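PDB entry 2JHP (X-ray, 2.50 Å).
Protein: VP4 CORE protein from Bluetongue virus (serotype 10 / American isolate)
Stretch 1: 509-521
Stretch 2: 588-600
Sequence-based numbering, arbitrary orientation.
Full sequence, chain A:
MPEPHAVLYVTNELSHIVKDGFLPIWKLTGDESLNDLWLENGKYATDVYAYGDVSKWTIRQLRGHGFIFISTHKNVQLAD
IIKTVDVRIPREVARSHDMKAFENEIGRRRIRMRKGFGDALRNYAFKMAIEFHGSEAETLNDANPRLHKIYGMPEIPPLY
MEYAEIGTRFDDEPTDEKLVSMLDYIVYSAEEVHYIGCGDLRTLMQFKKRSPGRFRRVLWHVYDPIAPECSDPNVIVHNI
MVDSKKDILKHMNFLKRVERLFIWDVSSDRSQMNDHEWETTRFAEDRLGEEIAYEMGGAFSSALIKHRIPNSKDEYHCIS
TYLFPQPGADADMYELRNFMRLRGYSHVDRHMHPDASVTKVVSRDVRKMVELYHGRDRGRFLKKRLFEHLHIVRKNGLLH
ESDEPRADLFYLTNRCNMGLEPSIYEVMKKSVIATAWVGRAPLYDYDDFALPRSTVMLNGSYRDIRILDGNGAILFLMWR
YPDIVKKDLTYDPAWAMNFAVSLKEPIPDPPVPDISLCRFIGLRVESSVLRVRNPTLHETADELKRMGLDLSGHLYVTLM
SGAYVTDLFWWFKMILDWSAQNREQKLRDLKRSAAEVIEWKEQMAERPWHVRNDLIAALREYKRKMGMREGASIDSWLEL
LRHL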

# COMPACT_ATOMS: atom_id res chain seq x y z
N ASP A 509 -2.78 14.96 -24.68
CA ASP A 509 -2.63 15.65 -25.93
C ASP A 509 -3.69 15.19 -26.93
O ASP A 509 -3.63 14.06 -27.44
CB ASP A 509 -1.23 15.38 -26.48
CG ASP A 509 -1.09 15.78 -27.93
OD1 ASP A 509 -0.80 14.90 -28.77
OD2 ASP A 509 -1.31 16.97 -28.23
N PRO A 510 -4.64 16.08 -27.28
CA PRO A 510 -4.91 17.44 -26.79
C PRO A 510 -5.08 17.57 -25.30
O PRO A 510 -5.67 16.69 -24.68
CB PRO A 510 -6.22 17.84 -27.53
CG PRO A 510 -6.71 16.60 -28.19
CD PRO A 510 -5.50 15.75 -28.43
N PRO A 511 -4.54 18.66 -24.72
CA PRO A 511 -4.64 18.96 -23.29
C PRO A 511 -6.08 19.26 -22.87
O PRO A 511 -6.42 20.40 -22.58
CB PRO A 511 -3.74 20.19 -23.12
CG PRO A 511 -3.63 20.78 -24.47
CD PRO A 511 -3.74 19.67 -25.44
N VAL A 512 -6.91 18.22 -22.85
CA VAL A 512 -8.35 18.34 -22.61
C VAL A 512 -8.65 18.55 -21.10
O VAL A 512 -7.91 18.05 -20.24
CB VAL A 512 -9.10 17.13 -23.24
CG1 VAL A 512 -8.94 15.88 -22.39
CG2 VAL A 512 -10.57 17.43 -23.46
N PRO A 513 -9.74 19.29 -20.76
CA PRO A 513 -10.06 19.58 -19.36
C PRO A 513 -10.82 18.45 -18.66
O PRO A 513 -11.92 18.67 -18.14
CB PRO A 513 -10.95 20.81 -19.47
CG PRO A 513 -11.69 20.60 -20.75
CD PRO A 513 -10.71 19.93 -21.67
N ASP A 514 -10.23 17.25 -18.64
CA ASP A 514 -10.89 16.09 -18.04
C ASP A 514 -11.08 16.18 -16.52
O ASP A 514 -10.28 16.79 -15.81
CB ASP A 514 -10.15 14.82 -18.41
CG ASP A 514 -10.89 13.58 -17.98
OD1 ASP A 514 -11.86 13.18 -18.66
OD2 ASP A 514 -10.49 13.00 -16.95
N ILE A 515 -12.15 15.54 -16.04
CA ILE A 515 -12.51 15.47 -14.62
C ILE A 515 -11.30 15.23 -13.69
O ILE A 515 -11.21 15.85 -12.63
CB ILE A 515 -13.62 14.39 -14.41
CG1 ILE A 515 -14.99 15.05 -14.39
CG2 ILE A 515 -13.46 13.62 -13.12
CD1 ILE A 515 -16.09 14.12 -14.80
N SER A 516 -10.39 14.36 -14.12
CA SER A 516 -9.15 14.07 -13.41
C SER A 516 -8.42 15.35 -13.04
O SER A 516 -7.85 15.47 -11.96
CB SER A 516 -8.26 13.18 -14.28
OG SER A 516 -7.90 13.82 -15.49
N LEU A 517 -8.45 16.31 -13.95
CA LEU A 517 -7.85 17.62 -13.75
C LEU A 517 -8.80 18.59 -13.01
O LEU A 517 -8.41 19.23 -12.04
CB LEU A 517 -7.41 18.19 -15.10
CG LEU A 517 -6.72 19.55 -15.17
CD1 LEU A 517 -5.34 19.50 -14.53
CD2 LEU A 517 -6.64 20.04 -16.63
N CYS A 518 -10.05 18.67 -13.49
CA CYS A 518 -10.97 19.75 -13.14
C CYS A 518 -12.25 19.28 -12.47
O CYS A 518 -13.13 18.71 -13.11
CB CYS A 518 -11.31 20.57 -14.38
SG CYS A 518 -9.88 21.31 -15.18
N ARG A 519 -12.33 19.54 -11.17
CA ARG A 519 -13.56 19.34 -10.41
C ARG A 519 -13.91 20.64 -9.69
O ARG A 519 -14.94 21.24 -9.98
CB ARG A 519 -13.43 18.13 -9.47
CG ARG A 519 -13.46 16.77 -10.22
CD ARG A 519 -12.64 15.68 -9.56
NE ARG A 519 -11.21 15.84 -9.84
CZ ARG A 519 -10.27 16.05 -8.93
NH1 ARG A 519 -10.59 16.10 -7.63
NH2 ARG A 519 -9.01 16.20 -9.31
N PHE A 520 -13.03 21.07 -8.78
CA PHE A 520 -13.11 22.35 -8.06
C PHE A 520 -14.41 22.52 -7.27
O PHE A 520 -15.00 23.61 -7.24
CB PHE A 520 -12.88 23.55 -8.99
CG PHE A 520 -11.58 23.48 -9.74
CD1 PHE A 520 -11.58 23.44 -11.13
CD2 PHE A 520 -10.36 23.46 -9.07
CE1 PHE A 520 -10.39 23.38 -11.84
CE2 PHE A 520 -9.16 23.40 -9.76
CZ PHE A 520 -9.18 23.36 -11.15
N ILE A 521 -14.82 21.43 -6.63
CA ILE A 521 -16.05 21.41 -5.85
C ILE A 521 -15.90 22.32 -4.63
O ILE A 521 -14.93 22.21 -3.86
CB ILE A 521 -16.43 19.96 -5.41
CG1 ILE A 521 -16.64 19.05 -6.64
CG2 ILE A 521 -17.65 19.97 -4.50
CD1 ILE A 521 -17.75 19.48 -7.60
N ARG A 588 -16.00 17.04 -30.46
CA ARG A 588 -14.67 16.96 -31.12
C ARG A 588 -13.51 16.46 -30.23
O ARG A 588 -13.62 15.37 -29.67
CB ARG A 588 -14.34 18.16 -32.01
CG ARG A 588 -15.38 18.38 -33.10
CD ARG A 588 -14.80 18.68 -34.47
NE ARG A 588 -15.72 19.49 -35.28
CZ ARG A 588 -16.82 19.02 -35.87
NH1 ARG A 588 -17.16 17.73 -35.77
NH2 ARG A 588 -17.59 19.84 -36.57
N ASP A 589 -12.44 17.24 -30.08
CA ASP A 589 -11.24 16.74 -29.40
C ASP A 589 -11.44 16.27 -27.94
O ASP A 589 -10.47 15.99 -27.22
CB ASP A 589 -10.04 17.70 -29.55
CG ASP A 589 -10.34 19.10 -29.08
OD1 ASP A 589 -10.01 20.06 -29.82
OD2 ASP A 589 -10.89 19.24 -27.97
N LEU A 590 -12.70 16.15 -27.52
CA LEU A 590 -13.06 15.69 -26.18
C LEU A 590 -13.72 14.30 -26.20
O LEU A 590 -13.89 13.68 -25.14
CB LEU A 590 -13.97 16.72 -25.51
CG LEU A 590 -14.39 16.71 -24.03
CD1 LEU A 590 -14.32 18.11 -23.46
CD2 LEU A 590 -15.79 16.12 -23.84
N LYS A 591 -14.02 13.82 -27.41
CA LYS A 591 -14.94 12.69 -27.61
C LYS A 591 -14.48 11.20 -27.65
O LYS A 591 -14.96 10.46 -26.79
CB LYS A 591 -15.98 13.02 -28.71
CG LYS A 591 -16.06 12.06 -29.91
CD LYS A 591 -16.85 10.77 -29.64
CE LYS A 591 -17.15 10.11 -31.02
NZ LYS A 591 -17.72 8.73 -30.87
N ARG A 592 -13.58 10.71 -28.52
CA ARG A 592 -12.39 11.31 -29.19
C ARG A 592 -11.20 11.18 -28.23
O ARG A 592 -10.32 10.33 -28.45
CB ARG A 592 -12.55 12.73 -29.75
CG ARG A 592 -11.21 13.42 -30.12
CD ARG A 592 -10.83 13.34 -31.63
NE ARG A 592 -9.36 13.16 -31.78
CZ ARG A 592 -8.42 14.12 -31.64
NH1 ARG A 592 -8.75 15.39 -31.34
NH2 ARG A 592 -7.13 13.79 -31.74
N SER A 593 -11.19 11.99 -27.19
CA SER A 593 -10.25 11.82 -26.09
C SER A 593 -10.85 10.88 -25.06
O SER A 593 -10.16 10.48 -24.11
CB SER A 593 -9.88 13.16 -25.45
OG SER A 593 -9.05 13.92 -26.31
N ALA A 594 -12.13 10.53 -25.25
CA ALA A 594 -12.88 9.72 -24.27
C ALA A 594 -12.86 10.39 -22.90
O ALA A 594 -12.71 9.74 -21.87
CB ALA A 594 -12.34 8.28 -24.20
N ALA A 595 -13.03 11.71 -22.91
CA ALA A 595 -12.96 12.52 -21.70
C ALA A 595 -14.31 13.13 -21.39
O ALA A 595 -15.08 13.44 -22.28
CB ALA A 595 -11.93 13.63 -21.86
N GLU A 596 -14.59 13.30 -20.10
CA GLU A 596 -15.79 13.98 -19.64
C GLU A 596 -15.44 15.08 -18.66
O GLU A 596 -14.28 15.23 -18.27
CB GLU A 596 -16.81 13.00 -19.05
CG GLU A 596 -16.20 11.86 -18.24
CD GLU A 596 -16.99 10.58 -18.38
OE1 GLU A 596 -18.13 10.63 -18.89
OE2 GLU A 596 -16.47 9.51 -17.98
N VAL A 597 -16.47 15.83 -18.28
CA VAL A 597 -16.33 17.11 -17.61
C VAL A 597 -17.52 17.32 -16.65
O VAL A 597 -18.49 16.56 -16.68
CB VAL A 597 -16.25 18.24 -18.70
CG1 VAL A 597 -17.59 18.40 -19.42
CG2 VAL A 597 -15.75 19.56 -18.12
N ILE A 598 -17.44 18.34 -15.78
CA ILE A 598 -18.62 18.84 -15.06
C ILE A 598 -18.75 20.37 -15.11
O ILE A 598 -19.09 20.99 -14.10
CB ILE A 598 -18.66 18.42 -13.58
CG1 ILE A 598 -17.96 17.08 -13.33
CG2 ILE A 598 -20.13 18.40 -13.08
CD1 ILE A 598 -17.42 16.97 -11.90
N GLU A 599 -18.47 20.98 -16.26
CA GLU A 599 -18.72 22.42 -16.47
C GLU A 599 -18.51 22.87 -17.91
O GLU A 599 -17.48 22.57 -18.53
CB GLU A 599 -17.92 23.31 -15.49
CG GLU A 599 -16.42 23.00 -15.35
CD GLU A 599 -15.81 23.60 -14.08
OE1 GLU A 599 -16.56 24.13 -13.23
OE2 GLU A 599 -14.57 23.53 -13.92
N TRP A 600 -19.50 23.60 -18.44
CA TRP A 600 -19.38 24.25 -19.74
C TRP A 600 -19.39 25.77 -19.59
O TRP A 600 -19.19 26.29 -18.49
CB TRP A 600 -20.50 23.81 -20.69
CG TRP A 600 -20.16 22.61 -21.54
CD1 TRP A 600 -20.97 21.55 -21.82
CD2 TRP A 600 -18.93 22.36 -22.24
NE1 TRP A 600 -20.33 20.65 -22.64
CE2 TRP A 600 -19.07 21.13 -22.92
CE3 TRP A 600 -17.71 23.07 -22.36
CZ2 TRP A 600 -18.05 20.58 -23.70
CZ3 TRP A 600 -16.70 22.52 -23.14
CH2 TRP A 600 -16.87 21.29 -23.80

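Two irregular segments of the bluetongue virus VP4 chain, 509-521 and 588-600, lie side by side and bury 688 Å² between them, held by two hydrogen bonds at the centre and by apolar packing around them. Pro510, Val512, Ile515 and Ile598 each have 65 to 68 Å² covered by the other stretch, places that suit apolar side chains. The polar link is centred on Asp514 and Glu596. Glu596 N donates to Asp514 OD1 (3.1 Å), and Ile515 N donates to Glu596 O (3.1 Å), so both backbone polar groups of Glu596 are paired with stretch 1. Glu596 O also receives a CA-H...O contact from Asp514 CA (3.5 Å).

The Asp514 side chain is t (chi1 -172°). Its CA-to-CB bond runs sideways, but the carboxylate comes nearer to stretch 2, bringing OD1 to Glu596 N while OD2 faces back along its own chain. There Asp514 OD2 accepts from Ser516 N (3.1 Å) and from Ser516 OG (3.1 Å), the serine being p, which folds its hydroxyl back to the same oxygen as its amide. Both carboxylate oxygens have further partners elsewhere in the structure; two acceptors on a short stem suit this buried site. Asp514 OD1 also approaches Ala595 CB tightly (3.2 Å).

Val512 points toward stretch 2, and its chi1 is p (76°): Val512 CG2 meets Leu590 CD1 (3.8 Å), Val512 CG1 meets Ala595 CB (3.8 Å), and Val512 CG2 also comes within 4.3 Å of Ala595 CB. Leu590, t at chi1 with chi2 between wells, starts sideways yet brings its end to this site, where Leu590 CD1 also lies 4.4 Å from Pro513 CD. Pro510, preceded by a cis peptide bond, has its CA-to-CB bond toward stretch 2, with Pro510 CG 3.8 Å from Asp589 CB. Pro510 CG lies 4.0 Å from Ser593 OG, which donates to Asp589 O (2.7 Å) within its own stretch.

Beyond the hydrogen bonds, Ile515 and Ile598 pack flank to flank, Ile515 CG1 to Ile598 CG1 at 3.8 Å. Both begin sideways and reach the contact with their ends, and both have chi1 off the wells (-96° and -29°) with chi2 t. Ile515 CD1 continues to Val597 N (3.9 Å). Arg519 points away; Arg519 NE donates to Ile515 O (2.8 Å) and Arg519 NH2 to Ser516 O (3.0 Å), and its guanidinium is also bonded elsewhere in the structure, while Arg519 CG lies 4.3 Å from Ile598 CD1. Nearby, the extended chi2 (t) of Glu599 carries Glu599 OE2 to the edge of the Phe520 ring, 4.1 Å from Phe520 CD1.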